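Local coordinates for periplasmic cell division protein (SufI) (PDB 6SYY) that binds four copper ions and, as a multicopper oxidase, probably couples the oxidation of its substrates to the reduction of dioxygen to water, at residues A[258-264]-A[291-297]; A[279-284]-A[475-480]; A[109-115]-A[135-140]. All blocks are in the same frame, centred on the assembly; numbering follows the deposited sequence.

Overall arrangement
Contacts 1 and 2 lie in the interior and touch each other, Pro297 packing on Thr480; strands 293-295 and 282-290, which they hold, follow each other in the chain. Contact 3 is largely at the surface on the opposite side of the chain's centre. Contact 1 pairs two strands within the middle cupredoxin-type domain, with regular backbone bonds and an apolar face. Contact 2 joins a turn of that same domain to a loop of the C-terminal one, and there a buried carboxylate does the work, close to histidines that bind copper. Contact 3 stays within the N-terminal domain, where backbone bonds, one asparagine amide and bridging waters tie a strand and its following loop to a turn, without a salt bridge.

Contact 1. Residues A[258-264]-A[291-297]; sequences ARPYRLA and NEILVAP
Tyr261 and Val295 form an antiparallel hydrogen-bonded pair, with Tyr261 N reaching Val295 O and Val295 N reaching Tyr261 O, both at 2.9 Å. Two residues on, Leu263 and Ile293 pair in the same way (Leu263 N to Ile293 O, 2.8 Å), joining two strands of the middle cupredoxin-type domain. Their side chains form the tightly packed face. Val295 CG1, set between its backbone N and carbonyl carbon (chi1 42°), meets Leu263 CD1 at 3.9 Å, and Ile205 of strand 200-208 and Ile252 of strand 247-254 pack against this layer. Towards the copper sites, Pro297 CG presses on Ala258 C at 3.6 Å, next to His510, a copper ligand.

The other face carries Arg262 and Leu294, and the end of Glu292 swings in beside them; the charged pair is partly exposed, Leu294 buried. Arg262, bent at chi3, brings NH1 within 2.6 Å of Glu292 OE1. This salt bridge lies in the guanidinium plane, although the carboxylate is turned 61° from it. Leu294 CD1 sits over one guanidinium face, towards its rim. Arg271 is a second partner for Glu292 OE2, and His323 O takes Arg262 NH2. A methionine in place of Arg262 would probably leave Glu292 OE1 without its charge mate and Leu294 CD1 without the flat group it covers. The pairing separates its chemistry: apolar carbon on the Leu263 side, paired charge on the partly exposed Arg262 side.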
loop_
_atom_site.group_PDB
_atom_site.type_symbol
_atom_site.label_atom_id
_atom_site.label_comp_id
_atom_site.label_asym_id
_atom_site.label_seq_id
_atom_site.Cartn_x
_atom_site.Cartn_y
_atom_site.Cartn_z
ATOM N N ALA A 258 -5.982 3.448 -8.942
ATOM C CA ALA A 258 -5.124 4.235 -9.817
ATOM C C ALA A 258 -4.906 5.654 -9.318
ATOM O O ALA A 258 -3.899 6.283 -9.659
ATOM C CB ALA A 258 -5.713 4.273 -11.228
ATOM N N ARG A 259 -5.833 6.167 -8.518
ATOM C CA ARG A 259 -5.811 7.579 -8.154
ATOM C C ARG A 259 -4.735 7.859 -7.113
ATOM O O ARG A 259 -4.765 7.262 -6.029
ATOM C CB ARG A 259 -7.163 8.010 -7.613
ATOM C CG ARG A 259 -7.158 9.421 -7.075
ATOM C CD ARG A 259 -8.470 9.767 -6.414
ATOM N NE ARG A 259 -9.601 9.716 -7.336
ATOM C CZ ARG A 259 -9.965 10.720 -8.124
ATOM N NH1 ARG A 259 -9.275 11.849 -8.109
ATOM N NH2 ARG A 259 -11.012 10.597 -8.930
ATOM N N PRO A 260 -3.784 8.749 -7.387
ATOM C CA PRO A 260 -2.893 9.241 -6.335
ATOM C C PRO A 260 -3.508 10.437 -5.623
ATOM O O PRO A 260 -4.364 11.144 -6.158
ATOM C CB PRO A 260 -1.639 9.655 -7.114
ATOM C CG PRO A 260 -2.187 10.146 -8.415
ATOM C CD PRO A 260 -3.419 9.294 -8.707
ATOM N N TYR A 261 -3.047 10.657 -4.396
ATOM C CA TYR A 261 -3.537 11.753 -3.572
ATOM C C TYR A 261 -2.396 12.677 -3.181
ATOM O O TYR A 261 -1.274 12.228 -2.929
ATOM C CB TYR A 261 -4.226 11.237 -2.306
ATOM C CG TYR A 261 -5.385 10.331 -2.601
ATOM C CD1 TYR A 261 -5.190 8.970 -2.804
ATOM C CD2 TYR A 261 -6.672 10.832 -2.691
ATOM C CE1 TYR A 261 -6.242 8.133 -3.082
ATOM C CE2 TYR A 261 -7.733 10.000 -2.968
ATOM C CZ TYR A 261 -7.512 8.654 -3.166
ATOM O OH TYR A 261 -8.566 7.824 -3.447
ATOM N N ARG A 262 -2.696 13.969 -3.131
ATOM C CA ARG A 262 -1.803 14.978 -2.570
ATOM C C ARG A 262 -2.544 15.550 -1.365
ATOM O O ARG A 262 -3.442 16.383 -1.521
ATOM C CB ARG A 262 -1.453 16.047 -3.606
ATOM C CG ARG A 262 -0.393 17.039 -3.148
ATOM C CD ARG A 262 -0.020 18.044 -4.239
ATOM N NE ARG A 262 0.666 17.430 -5.377
ATOM C CZ ARG A 262 1.978 17.213 -5.439
ATOM N NH1 ARG A 262 2.761 17.549 -4.424
ATOM N NH2 ARG A 262 2.510 16.654 -6.519
ATOM N N LEU A 263 -2.181 15.094 -0.167
ATOM C CA LEU A 263 -2.970 15.331 1.038
ATOM C C LEU A 263 -2.379 16.456 1.876
ATOM O O LEU A 263 -1.171 16.475 2.136
ATOM C CB LEU A 263 -3.050 14.061 1.881
ATOM C CG LEU A 263 -3.580 12.831 1.156
ATOM C CD1 LEU A 263 -3.497 11.641 2.075
ATOM C CD2 LEU A 263 -5.010 13.059 0.688
ATOM N N ALA A 264 -3.239 17.375 2.317
ATOM C CA ALA A 264 -2.868 18.423 3.257
ATOM C C ALA A 264 -3.928 18.508 4.348
ATOM O O ALA A 264 -5.028 17.967 4.215
ATOM C CB ALA A 264 -2.709 19.787 2.566
ATOM N N ASN A 291 3.991 19.893 5.096
ATOM C CA ASN A 291 2.623 20.391 5.056
ATOM C C ASN A 291 1.811 19.734 3.947
ATOM O O ASN A 291 0.673 20.148 3.696
ATOM C CB ASN A 291 2.599 21.922 4.923
ATOM C CG ASN A 291 3.427 22.431 3.756
ATOM O OD1 ASN A 291 3.397 21.872 2.661
ATOM N ND2 ASN A 291 4.174 23.504 3.990
ATOM N N GLU A 292 2.364 18.721 3.279
ATOM C CA GLU A 292 1.615 17.909 2.329
ATOM C C GLU A 292 2.392 16.630 2.051
ATOM O O GLU A 292 3.612 16.572 2.227
ATOM C CB GLU A 292 1.340 18.655 1.017
ATOM C CG GLU A 292 2.580 19.047 0.247
ATOM C CD GLU A 292 2.271 19.420 -1.186
ATOM O OE1 GLU A 292 2.472 18.567 -2.075
ATOM O OE2 GLU A 292 1.817 20.559 -1.424
ATOM N N ILE A 293 1.664 15.604 1.613
ATOM C CA ILE A 293 2.259 14.331 1.225
ATOM C C ILE A 293 1.565 13.819 -0.029
ATOM O O ILE A 293 0.343 13.938 -0.178
ATOM C CB ILE A 293 2.180 13.277 2.348
ATOM C CG1 ILE A 293 0.740 13.118 2.843
ATOM C CG2 ILE A 293 3.121 13.633 3.485
ATOM C CD1 ILE A 293 0.550 11.915 3.730
ATOM N N LEU A 294 2.357 13.252 -0.932
ATOM C CA LEU A 294 1.867 12.614 -2.145
ATOM C C LEU A 294 1.921 11.110 -1.925
ATOM O O LEU A 294 2.977 10.572 -1.578
ATOM C CB LEU A 294 2.720 13.021 -3.345
ATOM C CG LEU A 294 2.276 12.653 -4.759
ATOM C CD1 LEU A 294 0.964 13.334 -5.092
ATOM C CD2 LEU A 294 3.355 13.060 -5.750
ATOM N N VAL A 295 0.789 10.437 -2.105
ATOM C CA VAL A 295 0.697 9.006 -1.844
ATOM C C VAL A 295 -0.014 8.339 -3.016
ATOM O O VAL A 295 -1.166 8.665 -3.325
ATOM C CB VAL A 295 -0.011 8.710 -0.510
ATOM C CG1 VAL A 295 -1.228 9.603 -0.327
ATOM C CG2 VAL A 295 -0.374 7.234 -0.410
ATOM N N ALA A 296 0.671 7.433 -3.667
ATOM C CA ALA A 296 0.163 6.697 -4.807
ATOM C C ALA A 296 -0.405 5.358 -4.362
ATOM O O ALA A 296 -0.166 4.912 -3.235
ATOM C CB ALA A 296 1.282 6.478 -5.831
ATOM N N PRO A 297 -1.189 4.698 -5.213
ATOM C CA PRO A 297 -1.635 3.336 -4.899
ATOM C C PRO A 297 -0.462 2.427 -4.570
ATOM O O PRO A 297 0.542 2.394 -5.282
ATOM C CB PRO A 297 -2.342 2.900 -6.184
ATOM C CG PRO A 297 -2.836 4.161 -6.778
ATOM C CD PRO A 297 -1.847 5.230 -6.419
#

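Contact 2. Residues A[279-284]-A[475-480]; sequences VEGGLL and LGWKDT
Bent at chi2 (89°), the side chain of Glu280 folds back over segment 475-480, and Lys478, kinked at both chi2 and chi3, curls round to meet it, with NZ 2.5 Å from OE2 on the syn lone pair. Glu280 belongs to a type I beta turn from Val279 to Gly282, which links two antiparallel strands of the middle cupredoxin-type domain. The turn lodges against a loop of the C-terminal domain, so this is an interdomain contact. The other carboxylate oxygen, Glu280 OE1, accepts Asp479 N at 3.1 Å and Thr480 N at 3.3 Å, both on its anti side, Thr480 N well out of the carboxylate plane. Three donors of the loop therefore fix the rotation of one buried carboxylate. Lys478 has a second acid partner in Glu299.

Asp479 OD1 lies 4.1 Å from Glu280 OE1. This proximity of like charges is probably eased by Arg300, which bridges to Asp479 OD2. Asp479 also bonds two copper ligands, His120 NE2 through OD1 and His454 ND1 through its carbonyl, and so acts as a second-shell residue of the copper centre.

The backbones come close where Gly281 N donates to Trp477 O at 2.7 Å, a bond bent to 130°. A side chain on Gly281 would strike that same oxygen, and one on Gly476 would run into Leu284 CD2. Val279 CG2 lies 3.4 Å from Leu475 O, a buried carbonyl with no polar partner. One water accepts from Trp477 N at 2.9 Å and returns a weak bond to Gly282 O.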
loop_
_atom_site.group_PDB
_atom_site.type_symbol
_atom_site.label_atom_id
_atom_site.label_comp_id
_atom_site.label_asym_id
_atom_site.label_seq_id
_atom_site.Cartn_x
_atom_site.Cartn_y
_atom_site.Cartn_z
ATOM N N VAL A 279 7.226 4.955 6.119
ATOM C CA VAL A 279 6.784 4.631 4.768
ATOM C C VAL A 279 6.532 3.130 4.696
ATOM O O VAL A 279 6.427 2.462 5.731
ATOM C CB VAL A 279 7.811 5.092 3.717
ATOM C CG1 VAL A 279 7.847 6.615 3.647
ATOM C CG2 VAL A 279 9.185 4.554 4.057
ATOM N N GLU A 280 6.442 2.586 3.478
ATOM C CA GLU A 280 6.041 1.191 3.315
ATOM C C GLU A 280 6.951 0.247 4.090
ATOM O O GLU A 280 6.481 -0.729 4.689
ATOM C CB GLU A 280 6.035 0.808 1.836
ATOM C CG GLU A 280 5.183 1.698 0.965
ATOM C CD GLU A 280 5.952 2.886 0.446
ATOM O OE1 GLU A 280 6.908 2.677 -0.329
ATOM O OE2 GLU A 280 5.612 4.026 0.826
ATOM N N GLY A 281 8.253 0.519 4.094
ATOM C CA GLY A 281 9.202 -0.353 4.756
ATOM C C GLY A 281 9.518 0.037 6.184
ATOM O O GLY A 281 10.568 -0.340 6.712
ATOM N N GLY A 282 8.635 0.793 6.820
ATOM C CA GLY A 282 8.758 1.070 8.232
ATOM C C GLY A 282 9.153 2.503 8.536
ATOM O O GLY A 282 8.981 3.422 7.729
ATOM N N LEU A 283 9.701 2.684 9.737
ATOM C CA LEU A 283 9.952 4.017 10.267
ATOM C C LEU A 283 11.136 4.669 9.571
ATOM O O LEU A 283 12.111 4.002 9.218
ATOM C CB LEU A 283 10.215 3.946 11.772
ATOM C CG LEU A 283 9.049 3.516 12.668
ATOM C CD1 LEU A 283 9.555 3.009 14.012
ATOM C CD2 LEU A 283 8.057 4.658 12.864
ATOM N N LEU A 284 11.045 5.985 9.375
ATOM C CA LEU A 284 12.206 6.769 8.985
ATOM C C LEU A 284 13.168 6.895 10.167
ATOM O O LEU A 284 12.885 6.461 11.286
ATOM C CB LEU A 284 11.787 8.158 8.503
ATOM C CG LEU A 284 10.824 8.205 7.321
ATOM C CD1 LEU A 284 10.512 9.640 6.957
ATOM C CD2 LEU A 284 11.410 7.476 6.133
ATOM N N LEU A 475 11.681 8.904 1.316
ATOM C CA LEU A 475 12.780 8.515 2.182
ATOM C C LEU A 475 12.547 7.126 2.770
ATOM O O LEU A 475 11.499 6.504 2.583
ATOM C CB LEU A 475 12.964 9.544 3.296
ATOM C CG LEU A 475 13.172 10.980 2.812
ATOM C CD1 LEU A 475 13.233 11.946 3.980
ATOM C CD2 LEU A 475 14.435 11.082 1.968
ATOM N N GLY A 476 13.552 6.640 3.490
ATOM C CA GLY A 476 13.426 5.376 4.181
ATOM C C GLY A 476 13.398 4.177 3.247
ATOM O O GLY A 476 13.802 4.235 2.083
ATOM N N TRP A 477 12.917 3.064 3.798
ATOM C CA TRP A 477 12.774 1.812 3.061
ATOM C C TRP A 477 11.427 1.829 2.349
ATOM O O TRP A 477 10.377 1.819 2.996
ATOM C CB TRP A 477 12.876 0.615 4.002
ATOM C CG TRP A 477 14.253 0.361 4.565
ATOM C CD1 TRP A 477 14.675 0.597 5.844
ATOM C CD2 TRP A 477 15.379 -0.194 3.867
ATOM N NE1 TRP A 477 15.994 0.229 5.983
ATOM C CE2 TRP A 477 16.448 -0.258 4.785
ATOM C CE3 TRP A 477 15.585 -0.641 2.558
ATOM C CZ2 TRP A 477 17.707 -0.751 4.432
ATOM C CZ3 TRP A 477 16.839 -1.128 2.209
ATOM C CH2 TRP A 477 17.881 -1.178 3.142
ATOM N N LYS A 478 11.454 1.862 1.021
ATOM C CA LYS A 478 10.247 1.917 0.212
ATOM C C LYS A 478 10.036 0.586 -0.498
ATOM O O LYS A 478 10.965 -0.210 -0.642
ATOM C CB LYS A 478 10.345 3.047 -0.819
ATOM C CG LYS A 478 10.576 4.421 -0.214
ATOM C CD LYS A 478 9.275 5.024 0.283
ATOM C CE LYS A 478 8.364 5.365 -0.883
ATOM N NZ LYS A 478 7.006 5.753 -0.420
ATOM N N ASP A 479 8.793 0.339 -0.937
ATOM C CA ASP A 479 8.539 -0.719 -1.908
ATOM C C ASP A 479 7.703 -0.263 -3.099
ATOM O O ASP A 479 7.486 -1.060 -4.018
ATOM C CB ASP A 479 7.890 -1.954 -1.248
ATOM C CG ASP A 479 6.514 -1.679 -0.670
ATOM O OD1 ASP A 479 5.645 -1.114 -1.369
ATOM O OD2 ASP A 479 6.288 -2.077 0.491
ATOM N N THR A 480 7.249 0.993 -3.122
ATOM C CA THR A 480 6.512 1.557 -4.251
ATOM C C THR A 480 6.972 2.994 -4.460
ATOM O O THR A 480 6.811 3.826 -3.562
ATOM C CB THR A 480 4.999 1.516 -4.000
ATOM O OG1 THR A 480 4.591 0.181 -3.670
ATOM C CG2 THR A 480 4.244 1.991 -5.232
HETATM O O HOH W 1 11.562 3.663 6.341
#

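Contact 3. Residues A[109-115]-A[135-140]; sequences NNSGEDS and AVKDGE
Val136 O is gripped by two donors from the facing segment, Asn109 ND2 and Ser115 N, each at 3.0 Å. The amide nitrogen comes from above the carbonyl plane, 44° out of it, while Ser115 N is tilted only slightly; Asp114 CA adds a CA-H...O contact to the same oxygen. Asn109 reaches in because its CG is anti to the backbone N (chi1 -174°), and ND2 uses its other hydrogen on Glu113 O. At the opposite end of this amide, OD1 takes Ser111 N from above its plane and, in the plane on a lone pair, Ser111 OG at 2.6 Å. Bonded at both ends, the amide is fixed in its rotation.

The bond from Ser111 N makes an Asx turn at Asn109, on strand 102-110 of the N-terminal cupredoxin-type domain. Facing it is a type II beta turn, Lys137 to Glu140, held to Asn109 by Gly139 N to Asn109 O at 2.7 Å and Asn109 N to Glu140 O at 2.9 Å. Further along, Ser115 and Val136 make a single antiparallel bridge.

Asp138 leans across to Gly112, its OD1 receiving Gly112 N at 2.8 Å from well above the carboxylate plane. Asp114 and Lys137 lie alongside each other, pointing the same way, with their charged ends apart. One water links Asp114 OD2 to Lys137 NZ, and another donates to Asp114 OD1 at 2.8 Å while accepting from Asp138 N.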
loop_
_atom_site.group_PDB
_atom_site.type_symbol
_atom_site.label_atom_id
_atom_site.label_comp_id
_atom_site.label_asym_id
_atom_site.label_seq_id
_atom_site.Cartn_x
_atom_site.Cartn_y
_atom_site.Cartn_z
ATOM N N ASN A 109 -10.633 -19.734 -0.834
ATOM C CA ASN A 109 -11.145 -18.896 -1.915
ATOM C C ASN A 109 -12.610 -19.231 -2.175
ATOM O O ASN A 109 -12.925 -20.250 -2.794
ATOM C CB ASN A 109 -10.308 -19.082 -3.177
ATOM C CG ASN A 109 -10.711 -18.130 -4.287
ATOM O OD1 ASN A 109 -11.432 -17.157 -4.056
ATOM N ND2 ASN A 109 -10.238 -18.399 -5.498
ATOM N N ASN A 110 -13.505 -18.361 -1.713
ATOM C CA ASN A 110 -14.918 -18.420 -2.065
ATOM C C ASN A 110 -15.333 -17.170 -2.833
ATOM O O ASN A 110 -16.489 -16.748 -2.775
ATOM C CB ASN A 110 -15.787 -18.597 -0.819
ATOM C CG ASN A 110 -15.546 -19.922 -0.119
ATOM O OD1 ASN A 110 -15.135 -20.900 -0.742
ATOM N ND2 ASN A 110 -15.809 -19.961 1.184
ATOM N N SER A 111 -14.387 -16.562 -3.548
ATOM C CA SER A 111 -14.646 -15.320 -4.264
ATOM C C SER A 111 -15.337 -15.529 -5.605
ATOM O O SER A 111 -15.773 -14.546 -6.213
ATOM C CB SER A 111 -13.337 -14.560 -4.486
ATOM O OG SER A 111 -12.513 -15.230 -5.427
ATOM N N GLY A 112 -15.443 -16.769 -6.086
ATOM C CA GLY A 112 -16.082 -17.043 -7.355
ATOM C C GLY A 112 -15.155 -17.116 -8.551
ATOM O O GLY A 112 -15.609 -17.471 -9.646
ATOM N N GLU A 113 -13.876 -16.795 -8.384
ATOM C CA GLU A 113 -12.908 -16.882 -9.467
ATOM C C GLU A 113 -11.538 -17.160 -8.865
ATOM O O GLU A 113 -11.373 -17.186 -7.642
ATOM C CB GLU A 113 -12.902 -15.598 -10.303
ATOM C CG GLU A 113 -12.669 -14.339 -9.487
ATOM C CD GLU A 113 -12.602 -13.094 -10.348
ATOM O OE1 GLU A 113 -11.654 -12.979 -11.154
ATOM O OE2 GLU A 113 -13.500 -12.235 -10.227
ATOM N N ASP A 114 -10.551 -17.366 -9.737
ATOM C CA ASP A 114 -9.179 -17.560 -9.283
ATOM C C ASP A 114 -8.722 -16.373 -8.445
ATOM O O ASP A 114 -9.061 -15.220 -8.730
ATOM C CB ASP A 114 -8.235 -17.737 -10.477
ATOM C CG ASP A 114 -8.499 -19.012 -11.251
ATOM O OD1 ASP A 114 -9.539 -19.660 -11.005
ATOM O OD2 ASP A 114 -7.659 -19.366 -12.106
ATOM N N SER A 115 -7.945 -16.653 -7.403
ATOM C CA SER A 115 -7.435 -15.577 -6.564
ATOM C C SER A 115 -6.268 -16.085 -5.729
ATOM O O SER A 115 -6.034 -17.292 -5.607
ATOM C CB SER A 115 -8.532 -15.000 -5.662
ATOM O OG SER A 115 -8.061 -13.843 -4.989
ATOM N N ALA A 135 -2.250 -18.856 -7.890
ATOM C CA ALA A 135 -3.661 -18.570 -7.686
ATOM C C ALA A 135 -4.472 -19.858 -7.739
ATOM O O ALA A 135 -4.188 -20.761 -8.531
ATOM C CB ALA A 135 -4.160 -17.581 -8.738
ATOM N N VAL A 136 -5.473 -19.948 -6.873
ATOM C CA VAL A 136 -6.291 -21.147 -6.751
ATOM C C VAL A 136 -7.698 -20.836 -7.238
ATOM O O VAL A 136 -8.158 -19.687 -7.193
ATOM C CB VAL A 136 -6.309 -21.676 -5.302
ATOM C CG1 VAL A 136 -4.901 -21.998 -4.847
ATOM C CG2 VAL A 136 -6.950 -20.658 -4.373
ATOM N N LYS A 137 -8.382 -21.875 -7.708
ATOM C CA LYS A 137 -9.728 -21.735 -8.234
ATOM C C LYS A 137 -10.732 -21.518 -7.098
ATOM O O LYS A 137 -10.432 -21.719 -5.918
ATOM C CB LYS A 137 -10.111 -22.973 -9.045
ATOM C CG LYS A 137 -9.211 -23.251 -10.242
ATOM C CD LYS A 137 -9.654 -24.508 -10.978
ATOM C CE LYS A 137 -9.033 -24.591 -12.365
ATOM N NZ LYS A 137 -7.547 -24.573 -12.313
ATOM N N ASP A 138 -11.940 -21.092 -7.471
ATOM C CA ASP A 138 -13.021 -20.963 -6.501
ATOM C C ASP A 138 -13.290 -22.315 -5.849
ATOM O O ASP A 138 -13.301 -23.353 -6.515
ATOM C CB ASP A 138 -14.292 -20.430 -7.178
ATOM C CG ASP A 138 -15.477 -20.313 -6.216
ATOM O OD1 ASP A 138 -15.435 -19.462 -5.297
ATOM O OD2 ASP A 138 -16.458 -21.068 -6.388
ATOM N N GLY A 139 -13.491 -22.298 -4.532
ATOM C CA GLY A 139 -13.613 -23.508 -3.751
ATOM C C GLY A 139 -12.301 -24.115 -3.307
ATOM O O GLY A 139 -12.316 -25.066 -2.515
ATOM N N GLU A 140 -11.169 -23.600 -3.774
ATOM C CA GLU A 140 -9.867 -24.158 -3.444
ATOM C C GLU A 140 -9.178 -23.339 -2.358
ATOM O O GLU A 140 -9.581 -22.223 -2.016
ATOM C CB GLU A 140 -8.982 -24.248 -4.694
ATOM C CG GLU A 140 -9.273 -25.482 -5.556
ATOM C CD GLU A 140 -8.358 -25.599 -6.762
ATOM O OE1 GLU A 140 -7.555 -24.666 -7.005
ATOM O OE2 GLU A 140 -8.447 -26.629 -7.466
HETATM O O HOH W 2 -12.153 -20.303 -10.288
HETATM O O HOH W 3 -6.316 -21.978 -11.872
#